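Local coordinates for L-talarate/Galactarate Dehydratase (Salmonella typhimurium, PDB 2PP0), which dehydrates L-talarate and galactarate to 5-keto-4-deoxy-D-glucarate and also epimerises L-talarate to galactarate, using one magnesium ion per subunit, at residues 172-175 and 176-180; 264-267 and 268-272. One frame throughout, in Å; residues are numbered along the deposited sequence.

Contact 1: 172-175 and 176-180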
loop_
_atom_site.group_PDB
_atom_site.type_symbol
_atom_site.label_atom_id
_atom_site.label_comp_id
_atom_site.label_asym_id
_atom_site.label_seq_id
_atom_site.Cartn_x
_atom_site.Cartn_y
_atom_site.Cartn_z
ATOM N N LEU B 172 0.430 -15.390 -33.913
ATOM C CA LEU B 172 -0.247 -16.162 -34.961
ATOM C C LEU B 172 0.026 -15.827 -36.430
ATOM O O LEU B 172 -0.373 -16.580 -37.319
ATOM C CB LEU B 172 -1.760 -16.142 -34.715
ATOM C CG LEU B 172 -2.251 -17.098 -33.624
ATOM C CD1 LEU B 172 -3.690 -16.778 -33.263
ATOM C CD2 LEU B 172 -2.112 -18.542 -34.108
ATOM N N HIS B 173 0.687 -14.708 -36.699
ATOM C CA HIS B 173 0.996 -14.345 -38.079
ATOM C C HIS B 173 2.365 -14.926 -38.435
ATOM O O HIS B 173 2.841 -14.796 -39.564
ATOM C CB HIS B 173 1.024 -12.824 -38.225
ATOM C CG HIS B 173 2.040 -12.156 -37.351
ATOM N ND1 HIS B 173 3.384 -12.128 -37.657
ATOM C CD2 HIS B 173 1.911 -11.524 -36.160
ATOM C CE1 HIS B 173 4.040 -11.508 -36.692
ATOM N NE2 HIS B 173 3.170 -11.133 -35.771
ATOM N N THR B 174 2.983 -15.579 -37.456
ATOM C CA THR B 174 4.303 -16.176 -37.618
ATOM C C THR B 174 4.230 -17.669 -37.948
ATOM O O THR B 174 3.682 -18.458 -37.175
ATOM C CB THR B 174 5.135 -15.989 -36.324
ATOM O OG1 THR B 174 5.192 -14.595 -35.991
ATOM C CG2 THR B 174 6.549 -16.521 -36.506
ATOM N N PRO B 175 4.782 -18.077 -39.106
ATOM C CA PRO B 175 4.756 -19.494 -39.490
ATOM C C PRO B 175 5.451 -20.337 -38.425
ATOM O O PRO B 175 6.339 -19.845 -37.723
ATOM C CB PRO B 175 5.507 -19.507 -40.819
ATOM C CG PRO B 175 5.231 -18.139 -41.379
ATOM C CD PRO B 175 5.402 -17.259 -40.162
ATOM N N LEU B 176 5.059 -21.602 -38.315
ATOM C CA LEU B 176 5.633 -22.496 -37.317
ATOM C C LEU B 176 7.162 -22.553 -37.282
ATOM O O LEU B 176 7.763 -22.456 -36.211
ATOM C CB LEU B 176 5.075 -23.909 -37.496
ATOM C CG LEU B 176 5.596 -24.967 -36.515
ATOM C CD1 LEU B 176 5.402 -24.485 -35.085
ATOM C CD2 LEU B 176 4.858 -26.284 -36.738
ATOM N N ASP B 177 7.795 -22.712 -38.440
ATOM C CA ASP B 177 9.254 -22.791 -38.477
ATOM C C ASP B 177 9.922 -21.536 -37.921
ATOM O O ASP B 177 10.990 -21.615 -37.316
ATOM C CB ASP B 177 9.753 -23.055 -39.906
ATOM C CG ASP B 177 9.482 -21.896 -40.852
ATOM O OD1 ASP B 177 10.070 -21.889 -41.957
ATOM O OD2 ASP B 177 8.684 -21.000 -40.503
ATOM N N GLN B 178 9.297 -20.378 -38.124
ATOM C CA GLN B 178 9.852 -19.125 -37.623
ATOM C C GLN B 178 9.637 -19.015 -36.111
ATOM O O GLN B 178 10.465 -18.441 -35.398
ATOM C CB GLN B 178 9.211 -17.929 -38.332
ATOM C CG GLN B 178 9.697 -16.579 -37.812
ATOM C CD GLN B 178 11.151 -16.292 -38.159
ATOM O OE1 GLN B 178 11.873 -15.667 -37.381
ATOM N NE2 GLN B 178 11.583 -16.734 -39.338
ATOM N N VAL B 179 8.522 -19.556 -35.623
ATOM C CA VAL B 179 8.246 -19.527 -34.189
ATOM C C VAL B 179 9.333 -20.346 -33.498
ATOM O O VAL B 179 9.816 -19.976 -32.429
ATOM C CB VAL B 179 6.871 -20.154 -33.845
ATOM C CG1 VAL B 179 6.743 -20.346 -32.331
ATOM C CG2 VAL B 179 5.750 -19.262 -34.355
ATOM N N LEU B 180 9.710 -21.460 -34.125
ATOM C CA LEU B 180 10.738 -22.340 -33.585
ATOM C C LEU B 180 12.116 -21.681 -33.624
ATOM O O LEU B 180 12.963 -21.946 -32.769
ATOM C CB LEU B 180 10.762 -23.658 -34.361
ATOM C CG LEU B 180 9.482 -24.491 -34.237
ATOM C CD1 LEU B 180 9.576 -25.722 -35.127
ATOM C CD2 LEU B 180 9.271 -24.895 -32.783
#
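The carbonyl of Pro175 takes up two backbone N-H groups of the helix that starts at Leu176. Val179 N donates to Pro175 O at 3.0 Å, with an N-H...O angle of 151°. Gln178 N also lies 3.0 Å from Pro175 O, but its angle of 125° makes that bond weak. Thr174 O accepts a hydrogen bond from Arg209 on helix 203-217.

Around these bonds the side chains pack round the turn. The methyl of Thr174 is the side-chain group that meets both Gln178 and Val179. Its CG2 is 3.4 Å from CG of Gln178 and 3.6 Å from CG2 of Val179. OG1 lies beside the backbone N (chi1 -56°), which leaves CG2 anti to that N and turned to the helix. Gln178 meets it with CB and CG before its chain bends at chi2. CG2 of Val179 also lies 3.5 Å from Pro175 O. At the solvent-exposed side, OD2 of Asp177 comes to 3.5 Å from CB of Pro175. Leu176 turns instead to Arg208 and Ala212 of helix 203-217. Gln178 packs on Ala9 of the second subunit.

The side chain of Val179 lies about 8 Å from that of the catalytic Lys197. The whole is a helix N-terminus with proline at the N-cap position. It begins the first helix after strand 161-166, in the barrel domain of this enolase-superfamily enzyme.

Contact 2: 264-267 and 268-272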
loop_
_atom_site.group_PDB
_atom_site.type_symbol
_atom_site.label_atom_id
_atom_site.label_comp_id
_atom_site.label_asym_id
_atom_site.label_seq_id
_atom_site.Cartn_x
_atom_site.Cartn_y
_atom_site.Cartn_z
ATOM N N ALA B 264 -13.818 -18.857 -13.890
ATOM C CA ALA B 264 -13.845 -19.541 -12.597
ATOM C C ALA B 264 -14.121 -21.027 -12.776
ATOM O O ALA B 264 -13.523 -21.864 -12.103
ATOM C CB ALA B 264 -14.909 -18.918 -11.699
ATOM N N GLN B 265 -15.034 -21.341 -13.692
ATOM C CA GLN B 265 -15.410 -22.719 -13.981
ATOM C C GLN B 265 -14.241 -23.501 -14.571
ATOM O O GLN B 265 -14.027 -24.664 -14.225
ATOM C CB GLN B 265 -16.608 -22.733 -14.942
ATOM C CG GLN B 265 -16.965 -24.095 -15.502
ATOM C CD GLN B 265 -18.248 -24.058 -16.315
ATOM O OE1 GLN B 265 -18.446 -23.167 -17.148
ATOM N NE2 GLN B 265 -19.126 -25.029 -16.081
ATOM N N LEU B 266 -13.485 -22.862 -15.459
ATOM C CA LEU B 266 -12.328 -23.506 -16.081
ATOM C C LEU B 266 -11.204 -23.698 -15.059
ATOM O O LEU B 266 -10.530 -24.731 -15.045
ATOM C CB LEU B 266 -11.809 -22.659 -17.247
ATOM C CG LEU B 266 -12.631 -22.642 -18.540
ATOM C CD1 LEU B 266 -12.116 -21.559 -19.472
ATOM C CD2 LEU B 266 -12.552 -24.007 -19.203
ATOM N N ALA B 267 -11.015 -22.695 -14.207
ATOM C CA ALA B 267 -9.976 -22.733 -13.184
ATOM C C ALA B 267 -10.234 -23.840 -12.169
ATOM O O ALA B 267 -9.302 -24.507 -11.711
ATOM C CB ALA B 267 -9.895 -21.387 -12.484
ATOM N N ALA B 268 -11.500 -24.042 -11.820
ATOM C CA ALA B 268 -11.853 -25.077 -10.860
ATOM C C ALA B 268 -11.801 -26.464 -11.493
ATOM O O ALA B 268 -11.457 -27.441 -10.829
ATOM C CB ALA B 268 -13.244 -24.815 -10.289
ATOM N N ALA B 269 -12.122 -26.541 -12.780
ATOM C CA ALA B 269 -12.140 -27.817 -13.491
ATOM C C ALA B 269 -10.773 -28.318 -13.940
ATOM O O ALA B 269 -10.553 -29.524 -14.057
ATOM C CB ALA B 269 -13.070 -27.721 -14.699
ATOM N N LEU B 270 -9.852 -27.400 -14.195
ATOM C CA LEU B 270 -8.532 -27.800 -14.654
ATOM C C LEU B 270 -7.454 -27.670 -13.587
ATOM O O LEU B 270 -7.567 -26.862 -12.659
ATOM C CB LEU B 270 -8.139 -26.974 -15.884
ATOM C CG LEU B 270 -9.054 -27.090 -17.105
ATOM C CD1 LEU B 270 -8.722 -25.990 -18.100
ATOM C CD2 LEU B 270 -8.894 -28.464 -17.743
ATOM N N ASP B 271 -6.417 -28.491 -13.722
ATOM C CA ASP B 271 -5.282 -28.469 -12.808
ATOM C C ASP B 271 -4.340 -27.383 -13.306
ATOM O O ASP B 271 -3.667 -26.718 -12.518
ATOM C CB ASP B 271 -4.571 -29.824 -12.802
ATOM C CG ASP B 271 -5.227 -30.821 -11.860
ATOM O OD1 ASP B 271 -6.256 -30.470 -11.246
ATOM O OD2 ASP B 271 -4.710 -31.953 -11.730
ATOM N N THR B 272 -4.298 -27.210 -14.626
ATOM C CA THR B 272 -3.460 -26.183 -15.229
ATOM C C THR B 272 -3.982 -24.830 -14.775
ATOM O O THR B 272 -5.192 -24.602 -14.742
ATOM C CB THR B 272 -3.528 -26.214 -16.766
ATOM O OG1 THR B 272 -3.073 -27.483 -17.242
ATOM C CG2 THR B 272 -2.659 -25.109 -17.357
HETATM O O HOH W 1 -6.613 -24.193 -12.392
#
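Leu270 packs its side chain along the carbonyl of Leu266, one helical turn back. CB lies 3.4 Å from Leu266 O, and CG follows at 3.5 Å from the same oxygen. With chi1 at -60°, CG stands beside the backbone N of Leu270, the group that donates to that oxygen. CD1 passes Leu266 O more loosely and ends 4.5 Å from CD2 of Leu266, a light apolar contact. Both leucines pack on helix 233-243: Leu266 on Ala236 and Ile237, Leu270 on Arg241.

The backbone bond beneath them runs from Leu270 N to Leu266 O at 2.9 Å. Two bonds of the same i to i+4 kind precede it, Ala268 N to Ala264 O and Ala269 N to Gln265 O. The methyls lie close to the same acceptors: CB of Ala269 is 3.2 Å from Gln265 O, and CB of Ala268 is 3.5 Å from Ala264 O.

After Ala269 the chain leaves the helix. A water lies 2.8 Å from Ala267 O and is also placed to donate to Thr272 O, but it has too few protons for all the acceptors near it. Thr272 OG1 is bonded to Glu244.

This is the C-terminal end of an alpha-helix, with a water between it and the loop that follows. The helix is the crossover of the beta-alpha-beta unit made with strands 251-252 and 274-276 in the barrel.

Contact 1 comes first along the chain and closes before contact 2 opens. Their centres are 29 Å apart, their nearest atoms about 17 Å. Both involve helices of the TIM-barrel-like domain, but at opposite kinds of helix end: contact 1 at the start of helix 176-188, contact 2 at the finish of helix 260-269. Strands 194-197, 223-226 and 251-252 of the parallel sheet come between them in sequence. These strands carry Lys195, Lys197, Asp226 and Glu252, which bind substrate or magnesium or act in catalysis. In contact 1 a loop enters the helical layer at the strand C-terminal ends that form the active site; in contact 2 the chain leaves it on the other side.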